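Local coordinates for insecticidal protein (Brevibacillus laterosporus, PDB 7ML9), which is an insecticidal toxin active against the western corn rootworm, probably killing by forming beta-barrel pores in membranes, at residues G199-I213 and S277-T291. Numbering follows the deposited sequence.
Sequences GKTYRVLAYLNTGSI and SNYGTDFILKIEDIT. With EDO (1,2-ethanediol), chain I.
The Tyr279 ring lies across the backbone of Gly211, whose carbonyl O sits 3.6 Å above the ring plane, over its centre, while Ile213 CG2 and Thr281 CG2 lie at the edge. Tyr279 CG stands between its own backbone N and carbonyl carbon (chi1 40°), which folds the ring over the neighbouring strand; glycine at 211 leaves room for it. Phe283 receives Leu208 CD1 over one face, a CH-pi contact 4.2 Å from the ring centroid. At the edge of Tyr202 lies the carboxylate of Asp289, its plane turned 62° from the ring. The Arg203 guanidinium carries Ile290 CG2 over one face, and its NH2 forms a salt bridge to Glu288 OE1; the two planes are 49° apart, so the grip is not a flat, two-pronged one. A weak bond from Lys286 NZ to Glu288 OE2 extends the network. Asn209 ND2 meets Asp282 OD1 at 3.0 Å, nearly along the C-O axis, and Asp282 OD2 pairs with Lys309. On the buried face, Val204 CG2 packs on Ile287 CD1 at 3.6 Å. Where strand 277-289 ends, Asp289 OD1 accepts from Thr291 N in an Asx turn and from Thr291 OG1, which itself accepts from Thr201 N at 2.9 Å. Paired backbone bonds such as Leu205 N to Lys286 O join the strands: the long, twisted antiparallel pairing characteristic of the elongated aerolysin/ETX-MTX2 beta-pore-forming fold.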
loop_
_atom_site.group_PDB
_atom_site.type_symbol
_atom_site.label_atom_id
_atom_site.label_comp_id
_atom_site.label_asym_id
_atom_site.label_seq_id
_atom_site.Cartn_x
_atom_site.Cartn_y
_atom_site.Cartn_z
ATOM N N GLY A 199 21.724 41.747 31.274
ATOM C CA GLY A 199 21.492 42.873 30.396
ATOM C C GLY A 199 21.045 42.531 28.991
ATOM O O GLY A 199 20.870 43.446 28.178
ATOM N N LYS A 200 20.837 41.255 28.671
ATOM C CA LYS A 200 20.483 40.866 27.313
ATOM C C LYS A 200 18.991 40.560 27.204
ATOM O O LYS A 200 18.350 40.121 28.158
ATOM C CB LYS A 200 21.287 39.645 26.864
ATOM C CG LYS A 200 22.798 39.827 26.875
ATOM C CD LYS A 200 23.256 40.953 25.977
ATOM C CE LYS A 200 24.775 40.925 25.831
ATOM N NZ LYS A 200 25.249 42.116 25.085
ATOM N N THR A 201 18.437 40.825 26.031
ATOM C CA THR A 201 17.071 40.430 25.719
ATOM C C THR A 201 17.130 39.496 24.523
ATOM O O THR A 201 17.687 39.855 23.482
ATOM C CB THR A 201 16.185 41.636 25.415
ATOM O OG1 THR A 201 16.179 42.527 26.540
ATOM C CG2 THR A 201 14.754 41.169 25.135
ATOM N N TYR A 202 16.579 38.299 24.684
ATOM C CA TYR A 202 16.564 37.296 23.632
ATOM C C TYR A 202 15.139 37.070 23.131
ATOM O O TYR A 202 14.159 37.288 23.848
ATOM C CB TYR A 202 17.150 35.973 24.129
ATOM C CG TYR A 202 18.655 35.929 24.203
ATOM C CD1 TYR A 202 19.431 37.036 23.857
ATOM C CD2 TYR A 202 19.309 34.761 24.603
ATOM C CE1 TYR A 202 20.811 36.987 23.924
ATOM C CE2 TYR A 202 20.687 34.704 24.671
ATOM C CZ TYR A 202 21.430 35.821 24.330
ATOM O OH TYR A 202 22.797 35.761 24.386
ATOM N N ARG A 203 15.036 36.677 21.872
ATOM C CA ARG A 203 13.772 36.318 21.253
ATOM C C ARG A 203 13.875 34.861 20.835
ATOM O O ARG A 203 14.874 34.469 20.228
ATOM C CB ARG A 203 13.491 37.208 20.046
ATOM C CG ARG A 203 12.150 37.003 19.416
ATOM C CD ARG A 203 11.835 38.174 18.511
ATOM N NE ARG A 203 12.438 38.012 17.195
ATOM C CZ ARG A 203 12.653 39.006 16.342
ATOM N NH1 ARG A 203 12.323 40.248 16.676
ATOM N NH2 ARG A 203 13.206 38.760 15.158
ATOM N N VAL A 204 12.875 34.059 21.193
ATOM C CA VAL A 204 12.795 32.663 20.770
ATOM C C VAL A 204 11.711 32.559 19.707
ATOM O O VAL A 204 10.549 32.874 19.980
ATOM C CB VAL A 204 12.483 31.722 21.941
ATOM C CG1 VAL A 204 12.524 30.262 21.461
ATOM C CG2 VAL A 204 13.458 31.950 23.068
ATOM N N LEU A 205 12.089 32.131 18.500
ATOM C CA LEU A 205 11.151 31.830 17.422
ATOM C C LEU A 205 11.048 30.321 17.252
ATOM O O LEU A 205 12.065 29.619 17.270
ATOM C CB LEU A 205 11.593 32.443 16.094
ATOM C CG LEU A 205 11.968 33.916 15.948
ATOM C CD1 LEU A 205 12.202 34.239 14.481
ATOM C CD2 LEU A 205 10.882 34.783 16.454
ATOM N N ALA A 206 9.823 29.819 17.069
ATOM C CA ALA A 206 9.577 28.384 16.964
ATOM C C ALA A 206 9.038 28.048 15.581
ATOM O O ALA A 206 8.203 28.781 15.028
ATOM C CB ALA A 206 8.590 27.890 18.035
ATOM N N TYR A 207 9.530 26.939 15.025
ATOM C CA TYR A 207 9.096 26.441 13.729
ATOM C C TYR A 207 8.805 24.955 13.835
ATOM O O TYR A 207 9.555 24.213 14.476
ATOM C CB TYR A 207 10.153 26.675 12.649
ATOM C CG TYR A 207 10.474 28.123 12.414
ATOM C CD1 TYR A 207 11.375 28.792 13.235
ATOM C CD2 TYR A 207 9.887 28.820 11.375
ATOM C CE1 TYR A 207 11.677 30.126 13.022
ATOM C CE2 TYR A 207 10.189 30.155 11.150
ATOM C CZ TYR A 207 11.086 30.799 11.983
ATOM O OH TYR A 207 11.389 32.125 11.782
ATOM N N LEU A 208 7.697 24.526 13.227
ATOM C CA LEU A 208 7.384 23.106 13.139
ATOM C C LEU A 208 8.011 22.558 11.859
ATOM O O LEU A 208 7.760 23.079 10.767
ATOM C CB LEU A 208 5.872 22.870 13.136
ATOM C CG LEU A 208 5.423 21.418 12.917
ATOM C CD1 LEU A 208 5.775 20.544 14.108
ATOM C CD2 LEU A 208 3.923 21.377 12.646
ATOM N N ASN A 209 8.828 21.524 11.993
ATOM C CA ASN A 209 9.340 20.829 10.820
ATOM C C ASN A 209 8.344 19.742 10.431
ATOM O O ASN A 209 7.733 19.111 11.300
ATOM C CB ASN A 209 10.713 20.212 11.101
ATOM C CG ASN A 209 11.853 21.227 10.993
ATOM O OD1 ASN A 209 11.858 22.113 10.125
ATOM N ND2 ASN A 209 12.832 21.082 11.865
ATOM N N THR A 210 8.187 19.527 9.127
ATOM C CA THR A 210 7.241 18.542 8.614
ATOM C C THR A 210 7.959 17.515 7.738
ATOM O O THR A 210 9.067 17.749 7.232
ATOM C CB THR A 210 6.119 19.218 7.803
ATOM O OG1 THR A 210 6.672 19.841 6.643
ATOM C CG2 THR A 210 5.383 20.296 8.635
ATOM N N GLY A 211 7.302 16.368 7.546
ATOM C CA GLY A 211 7.803 15.362 6.635
ATOM C C GLY A 211 6.665 14.693 5.889
ATOM O O GLY A 211 5.494 14.754 6.287
ATOM N N SER A 212 7.030 14.052 4.785
ATOM C CA SER A 212 6.081 13.252 4.035
ATOM C C SER A 212 6.763 11.959 3.613
ATOM O O SER A 212 7.992 11.827 3.639
ATOM C CB SER A 212 5.513 14.005 2.823
ATOM O OG SER A 212 6.538 14.529 2.004
ATOM N N ILE A 213 5.934 10.984 3.273
ATOM C CA ILE A 213 6.399 9.680 2.833
ATOM C C ILE A 213 5.453 9.213 1.737
ATOM O O ILE A 213 4.265 9.551 1.738
ATOM C CB ILE A 213 6.464 8.693 4.016
ATOM C CG1 ILE A 213 7.175 7.402 3.623
ATOM C CG2 ILE A 213 5.074 8.400 4.574
ATOM C CD1 ILE A 213 7.485 6.518 4.818
ATOM N N SER A 277 1.702 9.966 3.031
ATOM C CA SER A 277 1.364 10.392 4.382
ATOM C C SER A 277 2.191 11.625 4.724
ATOM O O SER A 277 3.309 11.786 4.229
ATOM C CB SER A 277 1.620 9.266 5.377
ATOM O OG SER A 277 1.020 9.516 6.625
ATOM N N ASN A 278 1.624 12.509 5.550
ATOM C CA ASN A 278 2.355 13.694 5.996
ATOM C C ASN A 278 2.124 13.924 7.486
ATOM O O ASN A 278 1.108 13.510 8.060
ATOM C CB ASN A 278 1.962 14.934 5.209
ATOM C CG ASN A 278 0.551 15.383 5.522
ATOM O OD1 ASN A 278 -0.404 14.874 4.933
ATOM N ND2 ASN A 278 0.407 16.325 6.458
ATOM N N TYR A 279 3.089 14.592 8.113
ATOM C CA TYR A 279 3.146 14.628 9.567
ATOM C C TYR A 279 4.176 15.673 9.976
ATOM O O TYR A 279 5.060 16.036 9.193
ATOM C CB TYR A 279 3.508 13.251 10.146
ATOM C CG TYR A 279 4.566 12.537 9.323
ATOM C CD1 TYR A 279 5.915 12.877 9.441
ATOM C CD2 TYR A 279 4.221 11.543 8.411
ATOM C CE1 TYR A 279 6.892 12.243 8.677
ATOM C CE2 TYR A 279 5.189 10.908 7.638
ATOM C CZ TYR A 279 6.522 11.259 7.776
ATOM O OH TYR A 279 7.484 10.623 7.017
ATOM N N GLY A 280 4.041 16.169 11.205
ATOM C CA GLY A 280 5.122 16.926 11.800
ATOM C C GLY A 280 6.219 16.001 12.293
ATOM O O GLY A 280 5.977 14.854 12.675
ATOM N N THR A 281 7.451 16.506 12.271
ATOM C CA THR A 281 8.610 15.739 12.717
ATOM C C THR A 281 9.179 16.229 14.043
ATOM O O THR A 281 9.326 15.435 14.985
ATOM C CB THR A 281 9.691 15.751 11.622
ATOM O OG1 THR A 281 9.941 17.089 11.174
ATOM C CG2 THR A 281 9.210 14.931 10.414
ATOM N N ASP A 282 9.490 17.521 14.159
ATOM C CA ASP A 282 9.969 18.076 15.419
ATOM C C ASP A 282 9.863 19.594 15.335
ATOM O O ASP A 282 9.433 20.149 14.322
ATOM C CB ASP A 282 11.402 17.604 15.734
ATOM C CG ASP A 282 12.461 18.156 14.763
ATOM O OD1 ASP A 282 12.171 18.981 13.864
ATOM O OD2 ASP A 282 13.632 17.746 14.917
ATOM N N PHE A 283 10.255 20.265 16.418
ATOM C CA PHE A 283 10.375 21.719 16.434
ATOM C C PHE A 283 11.848 22.115 16.381
ATOM O O PHE A 283 12.704 21.444 16.966
ATOM C CB PHE A 283 9.745 22.331 17.693
ATOM C CG PHE A 283 8.236 22.357 17.687
ATOM C CD1 PHE A 283 7.549 23.384 17.058
ATOM C CD2 PHE A 283 7.511 21.350 18.317
ATOM C CE1 PHE A 283 6.143 23.414 17.065
ATOM C CE2 PHE A 283 6.116 21.373 18.327
ATOM C CZ PHE A 283 5.440 22.402 17.708
ATOM N N ILE A 284 12.134 23.202 15.673
ATOM C CA ILE A 284 13.399 23.915 15.803
ATOM C C ILE A 284 13.124 25.268 16.451
ATOM O O ILE A 284 12.248 26.016 15.993
ATOM C CB ILE A 284 14.107 24.065 14.445
ATOM C CG1 ILE A 284 15.416 24.855 14.598
ATOM C CG2 ILE A 284 13.193 24.692 13.417
ATOM C CD1 ILE A 284 16.504 24.418 13.618
ATOM N N LEU A 285 13.851 25.565 17.532
ATOM C CA LEU A 285 13.819 26.871 18.182
ATOM C C LEU A 285 15.040 27.675 17.760
ATOM O O LEU A 285 16.167 27.181 17.830
ATOM C CB LEU A 285 13.788 26.738 19.702
ATOM C CG LEU A 285 12.649 25.946 20.325
ATOM C CD1 LEU A 285 12.637 26.120 21.839
ATOM C CD2 LEU A 285 11.342 26.387 19.715
ATOM N N LYS A 286 14.806 28.894 17.306
ATOM C CA LYS A 286 15.843 29.816 16.874
ATOM C C LYS A 286 15.923 30.946 17.898
ATOM O O LYS A 286 14.918 31.616 18.166
ATOM C CB LYS A 286 15.505 30.329 15.479
ATOM C CG LYS A 286 16.379 31.398 14.888
ATOM C CD LYS A 286 15.637 32.011 13.705
ATOM C CE LYS A 286 16.477 32.069 12.449
ATOM N NZ LYS A 286 16.503 33.448 11.881
ATOM N N ILE A 287 17.106 31.141 18.479
ATOM C CA ILE A 287 17.322 32.118 19.546
ATOM C C ILE A 287 18.029 33.329 18.962
ATOM O O ILE A 287 19.134 33.202 18.423
ATOM C CB ILE A 287 18.152 31.522 20.690
ATOM C CG1 ILE A 287 17.624 30.144 21.080
ATOM C CG2 ILE A 287 18.214 32.505 21.869
ATOM C CD1 ILE A 287 16.195 30.147 21.546
ATOM N N GLU A 288 17.412 34.503 19.082
ATOM C CA GLU A 288 17.959 35.737 18.535
ATOM C C GLU A 288 18.260 36.733 19.649
ATOM O O GLU A 288 17.465 36.904 20.576
ATOM C CB GLU A 288 17.002 36.387 17.542
ATOM C CG GLU A 288 16.765 35.590 16.275
ATOM C CD GLU A 288 15.823 36.295 15.314
ATOM O OE1 GLU A 288 15.143 37.257 15.744
ATOM O OE2 GLU A 288 15.768 35.892 14.128
ATOM N N ASP A 289 19.404 37.400 19.536
ATOM C CA ASP A 289 19.772 38.483 20.446
ATOM C C ASP A 289 19.167 39.765 19.890
ATOM O O ASP A 289 19.567 40.232 18.818
ATOM C CB ASP A 289 21.292 38.582 20.563
ATOM C CG ASP A 289 21.746 39.563 21.645
ATOM O OD1 ASP A 289 20.920 40.365 22.125
ATOM O OD2 ASP A 289 22.939 39.517 22.013
ATOM N N ILE A 290 18.185 40.317 20.596
ATOM C CA ILE A 290 17.536 41.548 20.174
ATOM C C ILE A 290 17.825 42.686 21.152
ATOM O O ILE A 290 17.081 43.658 21.199
ATOM C CB ILE A 290 16.023 41.355 19.987
ATOM C CG1 ILE A 290 15.394 40.802 21.260
ATOM C CG2 ILE A 290 15.755 40.432 18.810
ATOM C CD1 ILE A 290 13.905 41.067 21.358
ATOM N N THR A 291 18.879 42.547 21.954
ATOM C CA THR A 291 19.255 43.590 22.907
ATOM C C THR A 291 19.376 44.950 22.221
ATOM O O THR A 291 18.736 45.928 22.628
ATOM C CB THR A 291 20.568 43.202 23.588
ATOM O OG1 THR A 291 20.434 41.895 24.166
ATOM C CG2 THR A 291 20.944 44.218 24.673
HETATM C C1 EDO I . 9.525 40.314 19.957
HETATM O O1 EDO I . 8.587 39.251 20.158
HETATM C C2 EDO I . 9.300 40.967 18.603
HETATM O O2 EDO I . 10.558 41.030 17.927
HETATM O O HOH W 1 24.173 41.802 22.796
#